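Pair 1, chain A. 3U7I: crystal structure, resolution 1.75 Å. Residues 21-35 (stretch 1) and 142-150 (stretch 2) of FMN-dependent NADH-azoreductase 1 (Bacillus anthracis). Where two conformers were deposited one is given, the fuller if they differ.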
# COMPACT_ATOMS: atom_id res chain seq x y z
N SER A 21 5.13 15.42 -14.88
CA SER A 21 4.16 14.56 -14.20
C SER A 21 2.85 15.30 -13.99
O SER A 21 2.84 16.39 -13.43
CB SER A 21 4.70 14.12 -12.84
OG SER A 21 5.90 13.37 -12.99
N VAL A 22 1.75 14.69 -14.44
CA VAL A 22 0.43 15.32 -14.31
C VAL A 22 0.10 15.78 -12.88
O VAL A 22 -0.31 16.92 -12.66
CB VAL A 22 -0.70 14.42 -14.85
CG1 VAL A 22 -2.04 15.09 -14.63
CG2 VAL A 22 -0.48 14.16 -16.33
N SER A 23 0.30 14.89 -11.91
CA SER A 23 0.06 15.23 -10.50
C SER A 23 1.01 16.32 -9.99
O SER A 23 0.63 17.15 -9.17
CB SER A 23 0.12 13.98 -9.61
OG SER A 23 1.41 13.38 -9.64
N ILE A 24 2.25 16.33 -10.48
CA ILE A 24 3.20 17.37 -10.10
C ILE A 24 2.83 18.73 -10.71
O ILE A 24 2.91 19.75 -10.03
CB ILE A 24 4.66 16.96 -10.44
CG1 ILE A 24 5.06 15.71 -9.63
CG2 ILE A 24 5.61 18.11 -10.16
CD1 ILE A 24 6.35 15.03 -10.09
N LYS A 25 2.42 18.75 -11.98
CA LYS A 25 1.91 19.97 -12.61
C LYS A 25 0.72 20.52 -11.84
O LYS A 25 0.67 21.72 -11.55
CB LYS A 25 1.49 19.73 -14.07
CG LYS A 25 2.63 19.79 -15.05
CD LYS A 25 2.16 19.69 -16.49
CE LYS A 25 3.34 19.34 -17.39
NZ LYS A 25 3.27 19.94 -18.75
N VAL A 26 -0.24 19.66 -11.52
CA VAL A 26 -1.44 20.10 -10.80
C VAL A 26 -1.10 20.62 -9.40
O VAL A 26 -1.65 21.63 -8.96
CB VAL A 26 -2.48 18.96 -10.72
CG1 VAL A 26 -3.71 19.41 -9.93
CG2 VAL A 26 -2.87 18.51 -12.12
N PHE A 27 -0.18 19.94 -8.72
CA PHE A 27 0.30 20.38 -7.41
C PHE A 27 0.99 21.75 -7.47
O PHE A 27 0.76 22.61 -6.61
CB PHE A 27 1.27 19.36 -6.81
CG PHE A 27 2.15 19.94 -5.73
CD1 PHE A 27 1.59 20.39 -4.55
CD2 PHE A 27 3.52 20.05 -5.91
CE1 PHE A 27 2.38 20.95 -3.55
CE2 PHE A 27 4.32 20.59 -4.92
CZ PHE A 27 3.74 21.05 -3.74
N LYS A 28 1.84 21.95 -8.47
CA LYS A 28 2.55 23.22 -8.61
C LYS A 28 1.58 24.37 -8.89
O LYS A 28 1.76 25.49 -8.41
CB LYS A 28 3.63 23.11 -9.68
CG LYS A 28 4.80 22.21 -9.30
CD LYS A 28 5.43 21.57 -10.54
CE LYS A 28 6.92 21.84 -10.63
NZ LYS A 28 7.21 23.31 -10.69
N HIS A 29 0.53 24.07 -9.66
CA HIS A 29 -0.53 25.04 -9.89
C HIS A 29 -1.24 25.35 -8.58
O HIS A 29 -1.49 26.52 -8.26
CB HIS A 29 -1.52 24.51 -10.93
CG HIS A 29 -2.47 25.55 -11.45
ND1 HIS A 29 -2.11 26.49 -12.39
CD2 HIS A 29 -3.77 25.79 -11.15
CE1 HIS A 29 -3.14 27.27 -12.65
NE2 HIS A 29 -4.16 26.87 -11.90
N PHE A 30 -1.57 24.30 -7.81
CA PHE A 30 -2.14 24.48 -6.48
C PHE A 30 -1.26 25.37 -5.60
O PHE A 30 -1.75 26.32 -4.98
CB PHE A 30 -2.39 23.14 -5.77
CG PHE A 30 -2.67 23.28 -4.29
CD1 PHE A 30 -3.94 23.63 -3.84
CD2 PHE A 30 -1.66 23.10 -3.36
CE1 PHE A 30 -4.20 23.78 -2.48
CE2 PHE A 30 -1.91 23.26 -2.00
CZ PHE A 30 -3.18 23.60 -1.56
N LEU A 31 0.03 25.06 -5.54
CA LEU A 31 0.93 25.74 -4.62
C LEU A 31 1.08 27.23 -4.93
O LEU A 31 1.11 28.06 -4.02
CB LEU A 31 2.30 25.05 -4.58
CG LEU A 31 3.24 25.50 -3.45
CD1 LEU A 31 2.65 25.17 -2.08
CD2 LEU A 31 4.62 24.88 -3.61
N GLU A 32 1.16 27.55 -6.22
CA GLU A 32 1.22 28.94 -6.66
C GLU A 32 -0.04 29.69 -6.23
O GLU A 32 0.03 30.79 -5.67
CB GLU A 32 1.38 29.00 -8.17
CG GLU A 32 1.52 30.40 -8.73
CD GLU A 32 1.66 30.43 -10.25
OE1 GLU A 32 1.77 29.34 -10.87
OE2 GLU A 32 1.68 31.54 -10.83
N SER A 33 -1.19 29.07 -6.48
CA SER A 33 -2.49 29.62 -6.10
C SER A 33 -2.64 29.78 -4.58
O SER A 33 -3.07 30.84 -4.08
CB SER A 33 -3.60 28.73 -6.67
OG SER A 33 -4.88 29.24 -6.39
N TYR A 34 -2.29 28.73 -3.84
CA TYR A 34 -2.31 28.73 -2.39
C TYR A 34 -1.45 29.85 -1.81
O TYR A 34 -1.91 30.61 -0.95
CB TYR A 34 -1.81 27.38 -1.88
CG TYR A 34 -2.05 27.07 -0.42
CD1 TYR A 34 -3.34 27.13 0.12
CD2 TYR A 34 -1.01 26.67 0.40
CE1 TYR A 34 -3.57 26.81 1.47
CE2 TYR A 34 -1.22 26.34 1.73
CZ TYR A 34 -2.51 26.42 2.27
OH TYR A 34 -2.71 26.10 3.59
N LYS A 35 -0.20 29.94 -2.27
CA LYS A 35 0.74 30.93 -1.76
C LYS A 35 0.24 32.38 -1.88
O LYS A 35 0.64 33.25 -1.10
CB LYS A 35 2.11 30.78 -2.42
CG LYS A 35 2.93 29.60 -1.91
CD LYS A 35 4.36 29.67 -2.46
CE LYS A 35 5.11 28.35 -2.27
NZ LYS A 35 5.87 28.24 -0.99
N ARG A 142 -8.00 19.76 11.54
CA ARG A 142 -6.99 19.76 10.50
C ARG A 142 -7.63 19.46 9.15
O ARG A 142 -8.76 18.96 9.09
CB ARG A 142 -5.89 18.74 10.82
CG ARG A 142 -5.31 18.93 12.21
CD ARG A 142 -4.25 17.89 12.57
NE ARG A 142 -3.87 18.05 13.97
CZ ARG A 142 -2.62 18.09 14.43
NH1 ARG A 142 -2.42 18.25 15.73
NH2 ARG A 142 -1.58 17.97 13.61
N ARG A 143 -6.91 19.75 8.07
CA ARG A 143 -7.46 19.60 6.73
C ARG A 143 -6.52 18.80 5.83
O ARG A 143 -5.29 18.89 5.94
CB ARG A 143 -7.75 20.96 6.08
CG ARG A 143 -8.64 21.87 6.89
CD ARG A 143 -7.82 22.84 7.77
NE ARG A 143 -6.85 23.62 6.99
CZ ARG A 143 -7.12 24.78 6.40
NH1 ARG A 143 -8.34 25.32 6.50
NH2 ARG A 143 -6.18 25.41 5.72
N MSE A 144 -7.10 18.04 4.92
CA MSE A 144 -6.32 17.22 4.00
C MSE A 144 -6.82 17.38 2.57
O MSE A 144 -8.02 17.34 2.30
CB MSE A 144 -6.34 15.74 4.42
CG MSE A 144 -5.93 14.76 3.32
SE MSE A 144 -4.00 14.65 2.91
CE MSE A 144 -3.35 13.95 4.62
N LEU A 145 -5.88 17.57 1.65
CA LEU A 145 -6.16 17.60 0.22
C LEU A 145 -5.29 16.56 -0.45
O LEU A 145 -4.08 16.52 -0.25
CB LEU A 145 -5.86 18.98 -0.37
CG LEU A 145 -6.02 19.11 -1.89
CD1 LEU A 145 -7.50 19.08 -2.29
CD2 LEU A 145 -5.35 20.38 -2.39
N VAL A 146 -5.91 15.70 -1.25
CA VAL A 146 -5.16 14.69 -2.00
C VAL A 146 -5.19 15.05 -3.49
O VAL A 146 -6.26 15.32 -4.04
CB VAL A 146 -5.75 13.28 -1.79
CG1 VAL A 146 -5.03 12.26 -2.67
CG2 VAL A 146 -5.67 12.89 -0.33
N ILE A 147 -4.02 15.09 -4.12
CA ILE A 147 -3.93 15.34 -5.55
C ILE A 147 -3.50 14.05 -6.24
O ILE A 147 -2.35 13.63 -6.15
CB ILE A 147 -2.93 16.48 -5.88
CG1 ILE A 147 -3.46 17.82 -5.35
CG2 ILE A 147 -2.68 16.56 -7.38
CD1 ILE A 147 -2.47 18.96 -5.44
N GLN A 148 -4.43 13.42 -6.96
CA GLN A 148 -4.17 12.11 -7.58
C GLN A 148 -4.32 12.11 -9.09
O GLN A 148 -5.38 12.46 -9.61
CB GLN A 148 -5.11 11.05 -6.97
CG GLN A 148 -5.03 9.65 -7.60
CD GLN A 148 -5.99 8.67 -6.94
OE1 GLN A 148 -5.64 8.00 -5.96
NE2 GLN A 148 -7.21 8.58 -7.47
N ALA A 149 -3.26 11.70 -9.80
CA ALA A 149 -3.31 11.54 -11.25
C ALA A 149 -3.47 10.07 -11.56
O ALA A 149 -2.77 9.24 -10.96
CB ALA A 149 -2.04 12.07 -11.90
N SER A 150 -4.36 9.73 -12.49
CA SER A 150 -4.63 8.33 -12.81
C SER A 150 -4.91 8.15 -14.29
O SER A 150 -5.46 9.05 -14.93
CB SER A 150 -5.80 7.78 -11.98
OG SER A 150 -7.01 8.49 -12.23

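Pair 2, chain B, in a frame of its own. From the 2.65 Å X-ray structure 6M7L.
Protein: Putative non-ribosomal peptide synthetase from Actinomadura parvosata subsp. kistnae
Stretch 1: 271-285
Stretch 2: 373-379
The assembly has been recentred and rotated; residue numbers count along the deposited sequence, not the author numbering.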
# COMPACT_ATOMS: atom_id res chain seq x y z
N THR B 271 -19.16 5.66 -17.25
CA THR B 271 -17.87 6.00 -16.66
C THR B 271 -16.89 6.39 -17.75
O THR B 271 -17.18 6.29 -18.95
CB THR B 271 -17.33 4.82 -15.85
OG1 THR B 271 -17.09 3.71 -16.72
CG2 THR B 271 -18.33 4.40 -14.78
N MET B 272 -15.71 6.84 -17.33
CA MET B 272 -14.64 7.10 -18.29
C MET B 272 -14.26 5.83 -19.04
O MET B 272 -13.91 5.89 -20.22
CB MET B 272 -13.42 7.68 -17.58
CG MET B 272 -13.35 9.20 -17.65
SD MET B 272 -13.43 9.80 -19.35
CE MET B 272 -11.96 9.04 -20.05
N PHE B 273 -14.33 4.67 -18.37
CA PHE B 273 -14.14 3.40 -19.06
C PHE B 273 -15.12 3.26 -20.21
O PHE B 273 -14.74 2.84 -21.31
CB PHE B 273 -14.30 2.24 -18.07
CG PHE B 273 -14.02 0.89 -18.67
CD1 PHE B 273 -15.04 0.14 -19.24
CD2 PHE B 273 -12.74 0.35 -18.65
CE1 PHE B 273 -14.79 -1.11 -19.79
CE2 PHE B 273 -12.48 -0.89 -19.19
CZ PHE B 273 -13.51 -1.62 -19.76
N THR B 274 -16.39 3.62 -19.98
CA THR B 274 -17.38 3.53 -21.05
C THR B 274 -17.04 4.48 -22.19
O THR B 274 -17.28 4.15 -23.36
CB THR B 274 -18.77 3.85 -20.49
OG1 THR B 274 -19.00 3.06 -19.31
CG2 THR B 274 -19.85 3.53 -21.51
N ALA B 275 -16.48 5.65 -21.88
CA ALA B 275 -16.13 6.60 -22.93
C ALA B 275 -14.99 6.07 -23.80
O ALA B 275 -15.04 6.18 -25.03
CB ALA B 275 -15.76 7.95 -22.32
N VAL B 276 -13.95 5.51 -23.17
CA VAL B 276 -12.84 4.95 -23.94
C VAL B 276 -13.26 3.65 -24.62
O VAL B 276 -12.82 3.35 -25.74
CB VAL B 276 -11.61 4.75 -23.03
CG1 VAL B 276 -10.45 4.17 -23.82
CG2 VAL B 276 -11.21 6.07 -22.39
N HIS B 277 -14.10 2.86 -23.95
CA HIS B 277 -14.64 1.65 -24.56
C HIS B 277 -15.36 1.97 -25.87
O HIS B 277 -15.13 1.32 -26.89
CB HIS B 277 -15.58 0.95 -23.58
CG HIS B 277 -16.17 -0.33 -24.08
ND1 HIS B 277 -15.94 -0.83 -25.34
CD2 HIS B 277 -16.99 -1.22 -23.47
CE1 HIS B 277 -16.60 -1.96 -25.49
NE2 HIS B 277 -17.24 -2.23 -24.37
N ALA B 278 -16.23 2.98 -25.85
CA ALA B 278 -16.96 3.36 -27.05
C ALA B 278 -16.01 3.85 -28.14
O ALA B 278 -16.13 3.46 -29.31
CB ALA B 278 -18.00 4.43 -26.72
N ALA B 279 -15.05 4.71 -27.77
CA ALA B 279 -14.09 5.22 -28.74
C ALA B 279 -13.30 4.09 -29.37
O ALA B 279 -13.18 4.00 -30.60
CB ALA B 279 -13.16 6.23 -28.08
N LEU B 280 -12.74 3.20 -28.54
CA LEU B 280 -11.97 2.07 -29.05
C LEU B 280 -12.83 1.17 -29.93
O LEU B 280 -12.36 0.66 -30.95
CB LEU B 280 -11.38 1.28 -27.88
CG LEU B 280 -10.34 0.19 -28.17
CD1 LEU B 280 -9.12 0.78 -28.86
CD2 LEU B 280 -9.95 -0.51 -26.89
N ALA B 281 -14.09 0.98 -29.55
CA ALA B 281 -14.99 0.15 -30.36
C ALA B 281 -15.23 0.76 -31.73
O ALA B 281 -15.42 0.03 -32.71
CB ALA B 281 -16.32 -0.04 -29.62
N MET B 282 -15.23 2.09 -31.83
CA MET B 282 -15.35 2.74 -33.13
C MET B 282 -14.08 2.54 -33.96
O MET B 282 -14.16 2.23 -35.15
CB MET B 282 -15.65 4.23 -32.96
CG MET B 282 -16.91 4.52 -32.17
SD MET B 282 -17.25 6.28 -31.98
CE MET B 282 -17.70 6.73 -33.65
N LEU B 283 -12.92 2.72 -33.33
CA LEU B 283 -11.65 2.59 -34.05
C LEU B 283 -11.48 1.18 -34.61
O LEU B 283 -11.17 1.00 -35.79
CB LEU B 283 -10.49 2.94 -33.12
CG LEU B 283 -9.10 2.88 -33.75
CD1 LEU B 283 -8.95 3.95 -34.82
CD2 LEU B 283 -8.04 3.03 -32.68
N LEU B 284 -11.68 0.16 -33.77
CA LEU B 284 -11.56 -1.21 -34.24
C LEU B 284 -12.61 -1.54 -35.29
O LEU B 284 -12.35 -2.31 -36.22
CB LEU B 284 -11.67 -2.18 -33.07
CG LEU B 284 -10.59 -2.05 -31.99
CD1 LEU B 284 -10.72 -3.18 -30.98
CD2 LEU B 284 -9.20 -2.05 -32.62
N SER B 285 -13.81 -0.97 -35.16
CA SER B 285 -14.86 -1.22 -36.14
C SER B 285 -14.45 -0.75 -37.52
O SER B 285 -14.69 -1.45 -38.52
CB SER B 285 -16.16 -0.53 -35.70
OG SER B 285 -17.21 -0.80 -36.61
N GLN B 373 -9.60 -10.04 -28.68
CA GLN B 373 -8.16 -9.91 -28.85
C GLN B 373 -7.65 -8.55 -28.39
O GLN B 373 -6.43 -8.35 -28.36
CB GLN B 373 -7.77 -10.12 -30.32
CG GLN B 373 -8.14 -11.48 -30.88
CD GLN B 373 -9.63 -11.64 -31.13
OE1 GLN B 373 -10.27 -10.76 -31.70
NE2 GLN B 373 -10.19 -12.75 -30.67
N VAL B 374 -8.54 -7.63 -28.04
CA VAL B 374 -8.20 -6.32 -27.51
C VAL B 374 -8.81 -6.21 -26.12
O VAL B 374 -9.97 -6.60 -25.92
CB VAL B 374 -8.70 -5.19 -28.43
CG1 VAL B 374 -8.38 -3.83 -27.84
CG2 VAL B 374 -8.08 -5.33 -29.82
N ALA B 375 -8.03 -5.70 -25.17
CA ALA B 375 -8.51 -5.52 -23.81
C ALA B 375 -8.21 -4.09 -23.36
O ALA B 375 -7.28 -3.45 -23.85
CB ALA B 375 -7.87 -6.52 -22.85
N LEU B 376 -9.03 -3.61 -22.43
CA LEU B 376 -8.95 -2.23 -21.96
C LEU B 376 -8.94 -2.21 -20.44
O LEU B 376 -9.81 -2.82 -19.80
CB LEU B 376 -10.11 -1.40 -22.50
CG LEU B 376 -10.34 -0.02 -21.87
CD1 LEU B 376 -9.12 0.87 -22.06
CD2 LEU B 376 -11.58 0.63 -22.45
N GLN B 377 -7.97 -1.50 -19.87
CA GLN B 377 -7.93 -1.22 -18.44
C GLN B 377 -7.94 0.29 -18.25
O GLN B 377 -7.11 1.00 -18.82
CB GLN B 377 -6.69 -1.82 -17.77
CG GLN B 377 -6.41 -3.27 -18.11
CD GLN B 377 -7.60 -4.19 -17.89
OE1 GLN B 377 -7.88 -5.07 -18.70
NE2 GLN B 377 -8.30 -4.00 -16.77
N LEU B 378 -8.89 0.78 -17.45
CA LEU B 378 -8.97 2.19 -17.09
C LEU B 378 -8.96 2.27 -15.57
O LEU B 378 -9.93 1.88 -14.92
CB LEU B 378 -10.22 2.84 -17.68
CG LEU B 378 -10.30 4.37 -17.58
CD1 LEU B 378 -10.85 4.96 -18.86
CD2 LEU B 378 -11.14 4.79 -16.39
N ASP B 379 -7.87 2.77 -15.01
CA ASP B 379 -7.66 2.80 -13.58
C ASP B 379 -7.64 4.23 -13.06
O ASP B 379 -7.09 5.13 -13.71
CB ASP B 379 -6.35 2.11 -13.21
CG ASP B 379 -6.28 0.68 -13.70
OD1 ASP B 379 -7.33 -0.01 -13.66
OD2 ASP B 379 -5.20 0.24 -14.12

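Both pairs lay a helix across a strand that runs nearly the opposite way: the N-to-C directions differ by 146° in pair 1 and 151° in pair 2, and 14 central residues superpose to 0.8 Å. The axes come within 7.6 Å in pair 1 and 8.8 Å in pair 2. No hydrogen bond joins helix to strand in either, so the two are held in contact by packing, of side chains against each other and against the helix backbone.

The strand supplies alternate residues. L145(A), I147(A) and A149(A) match V374(B), L376(B) and L378(B), and all six direct their CA-to-CB bonds toward the helix. Between them, Q148(A) and its match Q377(B) point away.

At the helix start the size of the partners is set very differently. S23(A) meets A149(A) with small groups, CB to CB at 3.7 Å, and their CA atoms lie 5.1 Å apart. OG of S23(A) is buried by the contact and has no partner in the model. The matching F273(B) and L378(B) are both large, with CA atoms at 5.7 Å. The phenylalanine bond leaves sideways, but the ring comes nearer the strand: CD2 of F273(B) lies 3.7 Å from CB of L378(B), which sits at the ring edge, while CD2 of L376(B) covers a face, 4.0 Å from the ring centroid. One residue back toward the N-terminus, V22(A) touches A149(A) CB to CB at 4.0 Å; the matching M272(B) brings its CB to 3.9 Å from CD2 of L378(B).

V26(A) and V276(B) are the same residue at a matched position: valine in both, chi1 t in both, CA atoms 0.4 Å apart after superposition. CG1 of V26(A) reaches CG2 of I147(A) at 4.0 Å, and CG1 of V276(B) reaches CD2 of L376(B) at the same distance; V276(B) also sets CG2 3.7 Å from CD1 of L378(B). Next to it, F27(A) and H277(B) leave sideways and offer mainly their near atoms, with CB of F27(A) 4.0 Å from CD1 of I147(A) and CB of H277(B) 4.2 Å from CD2 of L376(B).

Further along, the aromatic moves. F30(A) matches L280(B), and now pair 1 has the ring: CD2 of L145(A) lies over its face, 3.9 Å from the centroid. In pair 2, CD2 of L280(B) meets CG1 of V374(B) at 3.8 Å. The rule is a shared frame with a methyl-on-ring contact in each, with the ring at the F30(A) position in pair 1 and at the S23(A) position, as F273(B), in pair 2, and the methyl from L145(A) and L376(B), which are not matched positions.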